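Local coordinates for protein TetR-family transcriptional regulator (PDB 2G7L) that probably binds DNA through an N-terminal helix-turn-helix and regulates transcription as a TetR-family repressor or activator, at residues 87-100 against 124-138. Residues are numbered along the deposited sequence; the frame is centred on the assembly and turned at random.
Sequences EDWREQLRAVLTSY and YLRLVERVLELLARS
One face of the Trp89 indole lies over the backbone of Arg137 and Ser138: Ser138 CB makes a CH-pi contact 3.8 Å from the centroid of the six-membered ring, and Arg137 C covers the same face, while Arg90 CB takes the opposite face. Oblique to the ring, Trp89 CZ3 meets Leu135 CD1 at 4.2 Å. The Arg130 guanidinium carries Leu134 CD2 over one face. At its edge Arg130 NH2 gives a weak, bent hydrogen bond to Gln92 OE1 (3.3 Å), the amide turned 74° from the guanidinium plane. These groups flank an antiparallel helix pair of the all-helical TetR C-terminal domain; the axes of 89-100 and 124-136 approach to 8.7 Å at 156°. With CG between the backbone N and the carbonyl carbon (chi1 65°), Trp89 brings its indole over Ser138, its CB 3.5 Å from Leu134 O. Losing the indole to an alanine here is likely to leave Ser138 CB without its aromatic surface and open a gap beside Leu135 CD1. Farther along, the packing is knobs-into-holes: Leu134 enters between Trp89, Gln92, Leu93 and Val96, and Val96 in turn sits among Leu127, Arg130, Val131 and Leu134. Helix 142-161 adjoins this layer, touching Leu127 and Val131, and its Thr157 hydrogen-bonds Tyr100 OH; the second subunit packs on Val128 and Leu132. At the polar margin Glu133 OE1 forms a salt bridge with Arg130 NH1 (3.2 Å) and is also reached by Arg137 in one of its conformers. At the far end, Leu127 CD2 approaches the Tyr100 ring obliquely, 3.4 Å from Tyr100 CD1.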
loop_
_atom_site.group_PDB
_atom_site.type_symbol
_atom_site.label_atom_id
_atom_site.label_comp_id
_atom_site.label_asym_id
_atom_site.label_seq_id
_atom_site.Cartn_x
_atom_site.Cartn_y
_atom_site.Cartn_z
ATOM N N GLU A 87 3.549 -30.584 -8.045
ATOM C CA GLU A 87 4.099 -29.917 -6.864
ATOM C C GLU A 87 5.534 -29.335 -7.017
ATOM O O GLU A 87 6.552 -30.112 -7.074
ATOM C CB GLU A 87 4.012 -30.826 -5.615
ATOM C CG GLU A 87 5.384 -31.064 -4.884
ATOM C CD GLU A 87 5.275 -31.098 -3.355
ATOM O OE1 GLU A 87 6.301 -30.802 -2.672
ATOM O OE2 GLU A 87 4.165 -31.410 -2.834
ATOM N N ASP A 88 5.594 -27.999 -7.182
ATOM C CA ASP A 88 6.565 -27.168 -6.420
ATOM C C ASP A 88 6.365 -25.639 -6.249
ATOM O O ASP A 88 5.592 -24.973 -6.957
ATOM C CB ASP A 88 8.054 -27.606 -6.438
ATOM C CG ASP A 88 8.644 -27.788 -4.966
ATOM O OD1 ASP A 88 9.873 -27.932 -4.828
ATOM O OD2 ASP A 88 7.898 -27.798 -3.939
ATOM N N TRP A 89 7.102 -25.157 -5.251
ATOM C CA TRP A 89 6.616 -24.199 -4.286
ATOM C C TRP A 89 6.412 -22.800 -4.858
ATOM O O TRP A 89 5.431 -22.126 -4.534
ATOM C CB TRP A 89 7.562 -24.206 -3.083
ATOM C CG TRP A 89 8.959 -23.728 -3.429
ATOM C CD1 TRP A 89 10.058 -24.505 -3.728
ATOM C CD2 TRP A 89 9.399 -22.366 -3.511
ATOM N NE1 TRP A 89 11.155 -23.702 -3.963
ATOM C CE2 TRP A 89 10.772 -22.388 -3.866
ATOM C CE3 TRP A 89 8.768 -21.122 -3.316
ATOM C CZ2 TRP A 89 11.517 -21.213 -4.049
ATOM C CZ3 TRP A 89 9.501 -19.975 -3.512
ATOM C CH2 TRP A 89 10.867 -20.024 -3.864
ATOM N N ARG A 90 7.307 -22.396 -5.759
ATOM C CA ARG A 90 7.371 -21.017 -6.244
ATOM C C ARG A 90 6.201 -20.728 -7.146
ATOM O O ARG A 90 5.578 -19.672 -7.060
ATOM C CB ARG A 90 8.720 -20.747 -6.959
ATOM C CG ARG A 90 8.868 -19.331 -7.415
ATOM C CD ARG A 90 10.280 -18.982 -7.733
ATOM N NE ARG A 90 10.358 -17.660 -8.331
ATOM C CZ ARG A 90 11.319 -16.778 -8.046
ATOM N NH1 ARG A 90 12.279 -17.107 -7.175
ATOM N NH2 ARG A 90 11.340 -15.573 -8.649
ATOM N N GLU A 91 5.906 -21.674 -8.020
ATOM C CA GLU A 91 4.750 -21.547 -8.910
ATOM C C GLU A 91 3.378 -21.576 -8.164
ATOM O O GLU A 91 2.416 -20.858 -8.541
ATOM C CB GLU A 91 4.808 -22.676 -9.938
ATOM C CG GLU A 91 3.537 -22.846 -10.789
ATOM C CD GLU A 91 3.415 -24.270 -11.369
ATOM O OE1 GLU A 91 3.752 -25.252 -10.644
ATOM O OE2 GLU A 91 2.977 -24.395 -12.556
ATOM N N GLN A 92 3.285 -22.429 -7.145
ATOM C CA GLN A 92 2.081 -22.540 -6.332
ATOM C C GLN A 92 1.930 -21.316 -5.423
ATOM O O GLN A 92 0.841 -20.818 -5.280
ATOM C CB GLN A 92 2.169 -23.767 -5.440
ATOM C CG GLN A 92 1.879 -25.149 -6.107
ATOM C CD GLN A 92 2.199 -26.284 -5.146
ATOM O OE1 GLN A 92 1.301 -26.855 -4.503
ATOM N NE2 GLN A 92 3.488 -26.586 -5.004
ATOM N N LEU A 93 3.019 -20.854 -4.801
ATOM C CA LEU A 93 3.072 -19.492 -4.171
ATOM C C LEU A 93 2.507 -18.413 -5.092
ATOM O O LEU A 93 1.616 -17.651 -4.737
ATOM C CB LEU A 93 4.509 -19.112 -3.770
ATOM C CG LEU A 93 4.803 -18.497 -2.386
ATOM C CD1 LEU A 93 5.950 -17.598 -2.515
ATOM C CD2 LEU A 93 3.660 -17.793 -1.662
ATOM N N ARG A 94 3.019 -18.347 -6.305
ATOM C CA ARG A 94 2.515 -17.344 -7.201
ATOM C C ARG A 94 0.989 -17.491 -7.402
ATOM O O ARG A 94 0.249 -16.469 -7.475
ATOM C CB ARG A 94 3.243 -17.410 -8.548
ATOM C CG ARG A 94 2.916 -16.194 -9.442
ATOM C CD ARG A 94 3.322 -16.356 -10.926
ATOM N NE ARG A 94 4.791 -16.412 -11.146
ATOM C CZ ARG A 94 5.590 -15.374 -11.415
ATOM N NH1 ARG A 94 5.118 -14.128 -11.448
ATOM N NH2 ARG A 94 6.887 -15.580 -11.629
ATOM N N ALA A 95 0.516 -18.743 -7.561
ATOM C CA ALA A 95 -0.956 -18.966 -7.692
ATOM C C ALA A 95 -1.766 -18.498 -6.468
ATOM O O ALA A 95 -2.765 -17.783 -6.619
ATOM C CB ALA A 95 -1.294 -20.439 -8.077
ATOM N N VAL A 96 -1.356 -18.815 -5.252
ATOM C CA VAL A 96 -2.156 -18.278 -4.161
ATOM C C VAL A 96 -2.154 -16.745 -4.086
ATOM O O VAL A 96 -3.184 -16.125 -3.871
ATOM C CB VAL A 96 -2.067 -19.063 -2.789
ATOM C CG1 VAL A 96 -1.286 -20.362 -2.927
ATOM C CG2 VAL A 96 -1.672 -18.215 -1.596
ATOM N N LEU A 97 -1.000 -16.142 -4.364
ATOM C CA LEU A 97 -0.869 -14.693 -4.240
ATOM C C LEU A 97 -1.679 -14.020 -5.303
ATOM O O LEU A 97 -2.238 -12.991 -5.068
ATOM C CB LEU A 97 0.628 -14.250 -4.224
ATOM C CG LEU A 97 1.227 -14.522 -2.841
ATOM C CD1 LEU A 97 2.740 -14.525 -2.902
ATOM C CD2 LEU A 97 0.709 -13.472 -1.819
ATOM N N THR A 98 -1.790 -14.645 -6.453
ATOM C CA THR A 98 -2.667 -14.164 -7.518
ATOM C C THR A 98 -4.150 -14.202 -7.151
ATOM O O THR A 98 -4.877 -13.215 -7.370
ATOM C CB THR A 98 -2.374 -14.939 -8.842
ATOM O OG1 THR A 98 -1.016 -14.705 -9.172
ATOM C CG2 THR A 98 -3.224 -14.486 -10.008
ATOM N N SER A 99 -4.621 -15.311 -6.596
ATOM C CA SER A 99 -6.022 -15.367 -6.238
ATOM C C SER A 99 -6.322 -14.469 -5.076
ATOM O O SER A 99 -7.354 -13.832 -5.111
ATOM C CB SER A 99 -6.573 -16.805 -6.091
ATOM O OG SER A 99 -5.792 -17.627 -5.259
ATOM N N TYR A 100 -5.432 -14.336 -4.089
ATOM C CA TYR A 100 -5.592 -13.259 -3.103
ATOM C C TYR A 100 -5.762 -11.922 -3.789
ATOM O O TYR A 100 -6.747 -11.203 -3.549
ATOM C CB TYR A 100 -4.419 -13.231 -2.157
ATOM C CG TYR A 100 -4.369 -12.060 -1.202
ATOM C CD1 TYR A 100 -5.187 -12.030 -0.069
ATOM C CD2 TYR A 100 -3.439 -10.997 -1.378
ATOM C CE1 TYR A 100 -5.135 -10.984 0.851
ATOM C CE2 TYR A 100 -3.363 -9.954 -0.436
ATOM C CZ TYR A 100 -4.221 -9.953 0.666
ATOM O OH TYR A 100 -4.187 -8.954 1.604
ATOM N N TYR A 124 -7.795 -15.773 6.808
ATOM C CA TYR A 124 -6.582 -14.993 6.616
ATOM C C TYR A 124 -5.464 -15.761 7.269
ATOM O O TYR A 124 -4.404 -15.931 6.664
ATOM C CB TYR A 124 -6.667 -13.561 7.199
ATOM C CG TYR A 124 -5.466 -12.665 6.802
ATOM C CD1 TYR A 124 -5.334 -12.193 5.502
ATOM C CD2 TYR A 124 -4.500 -12.306 7.713
ATOM C CE1 TYR A 124 -4.239 -11.358 5.110
ATOM C CE2 TYR A 124 -3.398 -11.466 7.341
ATOM C CZ TYR A 124 -3.287 -11.011 6.023
ATOM O OH TYR A 124 -2.226 -10.173 5.592
ATOM N N LEU A 125 -5.692 -16.226 8.495
ATOM C CA LEU A 125 -4.743 -17.134 9.143
ATOM C C LEU A 125 -4.423 -18.388 8.286
ATOM O O LEU A 125 -3.297 -18.874 8.317
ATOM C CB LEU A 125 -5.265 -17.537 10.542
ATOM C CG LEU A 125 -4.671 -16.722 11.699
ATOM C CD1 LEU A 125 -4.849 -15.218 11.451
ATOM C CD2 LEU A 125 -5.365 -17.159 12.981
ATOM N N ARG A 126 -5.401 -18.888 7.530
ATOM C CA ARG A 126 -5.163 -19.980 6.597
ATOM C C ARG A 126 -4.358 -19.593 5.351
ATOM O O ARG A 126 -3.508 -20.371 4.880
ATOM C CB ARG A 126 -6.475 -20.664 6.154
ATOM C CG ARG A 126 -7.006 -21.703 7.221
ATOM C CD ARG A 126 -8.278 -22.417 6.706
ATOM N NE ARG A 126 -8.978 -21.624 5.688
ATOM C CZ ARG A 126 -9.132 -21.965 4.402
ATOM N NH1 ARG A 126 -8.632 -23.126 3.951
ATOM N NH2 ARG A 126 -9.787 -21.132 3.563
ATOM N N LEU A 127 -4.700 -18.438 4.769
ATOM C CA LEU A 127 -3.846 -17.814 3.755
ATOM C C LEU A 127 -2.447 -17.646 4.255
ATOM O O LEU A 127 -1.542 -18.080 3.589
ATOM C CB LEU A 127 -4.381 -16.459 3.311
ATOM C CG LEU A 127 -3.542 -15.723 2.243
ATOM C CD1 LEU A 127 -3.815 -16.303 0.851
ATOM C CD2 LEU A 127 -4.028 -14.259 2.293
ATOM N N VAL A 128 -2.236 -17.030 5.404
ATOM C CA VAL A 128 -0.871 -16.853 5.864
ATOM C C VAL A 128 -0.115 -18.158 6.109
ATOM O O VAL A 128 1.042 -18.265 5.702
ATOM C CB VAL A 128 -0.559 -15.644 6.915
ATOM C CG1 VAL A 128 -1.696 -14.619 7.124
ATOM C CG2 VAL A 128 0.365 -15.987 8.138
ATOM N N GLU A 129 -0.793 -19.152 6.720
ATOM C CA GLU A 129 -0.178 -20.464 7.015
ATOM C C GLU A 129 0.354 -21.069 5.702
ATOM O O GLU A 129 1.450 -21.530 5.631
ATOM C CB GLU A 129 -1.256 -21.393 7.676
ATOM C CG GLU A 129 -0.861 -22.847 7.725
ATOM C CD GLU A 129 0.153 -23.077 8.787
ATOM O OE1 GLU A 129 0.315 -22.132 9.598
ATOM O OE2 GLU A 129 0.809 -24.182 8.803
ATOM N N ARG A 130 -0.457 -21.044 4.670
ATOM C CA ARG A 130 -0.144 -21.596 3.403
ATOM C C ARG A 130 0.982 -20.836 2.652
ATOM O O ARG A 130 1.778 -21.431 1.934
ATOM C CB ARG A 130 -1.412 -21.511 2.561
ATOM C CG ARG A 130 -1.267 -22.065 1.115
ATOM C CD ARG A 130 -0.860 -23.596 1.140
ATOM N NE ARG A 130 -0.890 -24.146 -0.218
ATOM C CZ ARG A 130 -0.215 -25.234 -0.605
ATOM N NH1 ARG A 130 0.582 -25.895 0.260
ATOM N NH2 ARG A 130 -0.314 -25.611 -1.872
ATOM N N VAL A 131 1.007 -19.512 2.753
ATOM C CA VAL A 131 2.001 -18.724 2.019
ATOM C C VAL A 131 3.281 -19.029 2.681
ATOM O O VAL A 131 4.284 -19.207 2.021
ATOM C CB VAL A 131 1.687 -17.225 2.114
ATOM C CG1 VAL A 131 2.920 -16.396 1.668
ATOM C CG2 VAL A 131 0.582 -16.933 1.228
ATOM N N LEU A 132 3.238 -19.146 4.012
ATOM C CA LEU A 132 4.430 -19.406 4.774
ATOM C C LEU A 132 5.032 -20.809 4.454
ATOM O O LEU A 132 6.271 -20.973 4.312
ATOM C CB LEU A 132 4.089 -19.357 6.248
ATOM C CG LEU A 132 4.086 -18.093 7.071
ATOM C CD1 LEU A 132 3.455 -18.350 8.466
ATOM C CD2 LEU A 132 5.475 -17.625 7.280
ATOM N N GLU A 133 4.133 -21.792 4.346
ATOM C CA GLU A 133 4.480 -23.183 4.036
ATOM C C GLU A 133 5.246 -23.271 2.721
ATOM O O GLU A 133 6.286 -23.904 2.629
ATOM C CB GLU A 133 3.154 -23.955 3.862
ATOM C CG GLU A 133 3.225 -25.460 4.046
ATOM C CD GLU A 133 1.944 -26.150 3.527
ATOM O OE1 GLU A 133 2.103 -27.176 2.818
ATOM O OE2 GLU A 133 0.794 -25.652 3.756
ATOM N N LEU A 134 4.647 -22.696 1.692
ATOM C CA LEU A 134 5.220 -22.658 0.354
ATOM C C LEU A 134 6.547 -21.878 0.336
ATOM O O LEU A 134 7.583 -22.358 -0.141
ATOM C CB LEU A 134 4.215 -22.023 -0.596
ATOM C CG LEU A 134 2.992 -22.869 -0.928
ATOM C CD1 LEU A 134 2.058 -22.162 -1.887
ATOM C CD2 LEU A 134 3.386 -24.216 -1.605
ATOM N N LEU A 135 6.527 -20.662 0.860
ATOM C CA LEU A 135 7.750 -19.878 0.822
ATOM C C LEU A 135 8.896 -20.588 1.510
ATOM O O LEU A 135 10.057 -20.473 1.119
ATOM C CB LEU A 135 7.533 -18.450 1.411
ATOM C CG LEU A 135 8.719 -17.480 1.200
ATOM C CD1 LEU A 135 9.178 -17.322 -0.323
ATOM C CD2 LEU A 135 8.471 -16.141 1.879
ATOM N N ALA A 136 8.585 -21.278 2.591
ATOM C CA ALA A 136 9.601 -21.977 3.415
ATOM C C ALA A 136 10.400 -23.096 2.619
ATOM O O ALA A 136 11.556 -23.387 2.960
ATOM C CB ALA A 136 8.920 -22.590 4.671
ATOM N N ARG A 137 9.766 -23.637 1.578
ATOM C CA ARG A 137 10.311 -24.733 0.752
ATOM C C ARG A 137 11.515 -24.233 -0.034
ATOM O O ARG A 137 12.362 -25.025 -0.467
ATOM C CB ARG A 137 9.204 -25.303 -0.174
ATOM C CG ARG A 137 8.030 -25.954 0.643
ATOM C CD ARG A 137 6.897 -26.707 -0.108
ATOM N NE ARG A 137 6.017 -27.415 0.862
ATOM C CZ ARG A 137 4.750 -27.791 0.653
ATOM N NH1 ARG A 137 4.077 -28.401 1.612
ATOM N NH2 ARG A 137 4.121 -27.546 -0.491
ATOM N N SER A 138 11.593 -22.899 -0.202
ATOM C CA SER A 138 12.724 -22.264 -0.862
ATOM C C SER A 138 14.026 -22.655 -0.143
ATOM O O SER A 138 15.088 -22.507 -0.719
ATOM C CB SER A 138 12.565 -20.726 -0.788
ATOM O OG SER A 138 12.860 -20.259 0.549
#